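Local structure of uronate isomerase (Caulobacter crescentus, 2Q01) at the interface of chains A and B. The protein catalyses the reversible isomerisation of D-glucuronate to D-fructuronate and of D-galacturonate to D-tagaturonate in the metabolism of hexuronic acids. Sequence-based numbering; all coordinates share one arbitrary frame. Chains: chain A/B, Uronate isomerase.

The interface of chains A and B. Residues chain A 408-410, 456-457; chain B 108-109, 111.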
loop_
_atom_site.group_PDB
_atom_site.type_symbol
_atom_site.label_atom_id
_atom_site.label_comp_id
_atom_site.label_asym_id
_atom_site.label_seq_id
_atom_site.Cartn_x
_atom_site.Cartn_y
_atom_site.Cartn_z
ATOM N N GLY A 408 14.696 -9.350 -6.525
ATOM C CA GLY A 408 15.691 -10.192 -5.870
ATOM C C GLY A 408 16.520 -9.416 -4.867
ATOM O O GLY A 408 16.269 -8.235 -4.620
ATOM N N PHE A 409 17.506 -10.086 -4.279
ATOM C CA PHE A 409 18.390 -9.454 -3.304
ATOM C C PHE A 409 19.570 -8.769 -3.976
ATOM O O PHE A 409 20.180 -7.859 -3.403
ATOM C CB PHE A 409 18.920 -10.485 -2.307
ATOM C CG PHE A 409 17.874 -11.036 -1.387
ATOM C CD1 PHE A 409 17.431 -10.302 -0.288
ATOM C CD2 PHE A 409 17.338 -12.295 -1.608
ATOM C CE1 PHE A 409 16.459 -10.816 0.569
ATOM C CE2 PHE A 409 16.371 -12.822 -0.750
ATOM C CZ PHE A 409 15.930 -12.076 0.335
ATOM N N TYR A 410 19.890 -9.211 -5.188
ATOM C CA TYR A 410 21.095 -8.763 -5.878
ATOM C C TYR A 410 20.842 -7.529 -6.738
ATOM O O TYR A 410 21.751 -7.010 -7.387
ATOM C CB TYR A 410 21.721 -9.920 -6.670
ATOM C CG TYR A 410 22.075 -11.102 -5.783
ATOM C CD1 TYR A 410 21.258 -12.232 -5.729
ATOM C CD2 TYR A 410 23.215 -11.075 -4.976
ATOM C CE1 TYR A 410 21.575 -13.313 -4.903
ATOM C CE2 TYR A 410 23.543 -12.149 -4.151
ATOM C CZ TYR A 410 22.720 -13.262 -4.120
ATOM O OH TYR A 410 23.048 -14.316 -3.301
ATOM N N GLU A 456 24.700 -17.205 3.211
ATOM C CA GLU A 456 25.428 -16.438 2.210
ATOM C C GLU A 456 24.869 -15.024 2.097
ATOM O O GLU A 456 25.625 -14.067 1.923
ATOM C CB GLU A 456 25.349 -17.123 0.849
ATOM C CG GLU A 456 26.380 -18.214 0.624
ATOM C CD GLU A 456 26.397 -18.723 -0.815
ATOM O OE1 GLU A 456 26.525 -17.900 -1.750
ATOM O OE2 GLU A 456 26.292 -19.955 -1.005
ATOM N N LEU A 457 23.548 -14.899 2.222
ATOM C CA LEU A 457 22.863 -13.649 1.923
ATOM C C LEU A 457 23.038 -12.515 2.926
ATOM O O LEU A 457 23.291 -11.392 2.505
ATOM C CB LEU A 457 21.390 -13.872 1.578
ATOM C CG LEU A 457 21.167 -14.151 0.088
ATOM C CD1 LEU A 457 19.799 -14.691 -0.143
ATOM C CD2 LEU A 457 21.365 -12.905 -0.754
ATOM N N TYR B 108 21.388 -18.521 -8.640
ATOM C CA TYR B 108 21.408 -17.893 -7.304
ATOM C C TYR B 108 20.625 -16.568 -7.224
ATOM O O TYR B 108 20.169 -16.170 -6.154
ATOM C CB TYR B 108 22.860 -17.681 -6.836
ATOM C CG TYR B 108 23.605 -16.579 -7.566
ATOM C CD1 TYR B 108 24.198 -16.817 -8.804
ATOM C CD2 TYR B 108 23.720 -15.300 -7.018
ATOM C CE1 TYR B 108 24.878 -15.815 -9.479
ATOM C CE2 TYR B 108 24.403 -14.290 -7.688
ATOM C CZ TYR B 108 24.973 -14.557 -8.922
ATOM O OH TYR B 108 25.651 -13.577 -9.606
ATOM N N LEU B 109 20.473 -15.899 -8.363
ATOM C CA LEU B 109 19.760 -14.627 -8.414
ATOM C C LEU B 109 18.319 -14.772 -7.930
ATOM O O LEU B 109 17.746 -13.842 -7.364
ATOM C CB LEU B 109 19.783 -14.057 -9.833
ATOM C CG LEU B 109 20.818 -12.965 -10.109
ATOM C CD1 LEU B 109 22.000 -13.093 -9.159
ATOM C CD2 LEU B 109 21.280 -13.016 -11.557
ATOM N N ARG B 111 17.005 -16.415 -5.524
ATOM C CA ARG B 111 16.810 -16.600 -4.084
ATOM C C ARG B 111 15.760 -15.627 -3.552
ATOM O O ARG B 111 15.922 -14.406 -3.648
ATOM C CB ARG B 111 18.134 -16.407 -3.327
ATOM C CG ARG B 111 19.061 -17.600 -3.399
ATOM C CD ARG B 111 20.465 -17.258 -2.932
ATOM N NE ARG B 111 21.423 -18.308 -3.287
ATOM C CZ ARG B 111 22.708 -18.312 -2.937
ATOM N NH1 ARG B 111 23.488 -19.316 -3.311
ATOM N NH2 ARG B 111 23.219 -17.322 -2.215
HETATM O O HOH W 1 17.489 -12.881 -5.003
#
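One face of the A:Tyr410 phenol ring is met by the rim of the B:Tyr108 ring, whose CE2 sits over its centre, 4.0 Å above the plane. The two rings stand edge-to-face at 77°, an arrangement that brings polarised ring C-H groups towards a pi cloud. Tyrosine suits position A:Tyr410 because its ring offers this face while its hydroxyl OH comes 3.2 Å from NH2 of B:Arg111, a polar approach. CG of B:Tyr108 takes the crowded position between its backbone N and carbonyl carbon (chi1 72°), which probably helps present the ring rim to A:Tyr410. CD1 of B:Leu109 lies 3.6 Å from CD1 of A:Tyr410, so an aliphatic methyl packs against the phenol carbons.

The guanidinium of B:Arg111 has B:Tyr108 CB over one face, towards the rim, while carboxylate oxygen OE1 of A:Glu456 lies at its edge, in plane. The extended chain of this glutamate carries the carboxylate from helix 451-469 to the guanidinium in a long salt bridge, with OE1 of A:Glu456 3.4 Å from NH2 of B:Arg111. The hydrogen bond within it is weak though fairly straight (164° at H), and the carboxylate is turned almost perpendicular to the guanidinium, so no paired, two-pronged grip forms. Arginine suits this place because its extended chain also offers carbon: CD of B:Arg111 packs 3.8 Å from CD1 of A:Leu457.

Beside this side-chain contact, a water joins the backbone of a chain A loop to the end of 3-10 helix 107-110 and the loop residue after it in chain B. CD2 and CE2 of A:Phe409 come near O of B:Arg111. The copies do not meet by exact two-fold symmetry, and the deposited assembly is a trimer; whether this interface is the biological one, the structure alone does not show. Water 1 lies 2.9 Å from the amide N of A:Phe409 and 2.6 Å from each of the carbonyl oxygens O of B:Leu109 and O of B:Arg111.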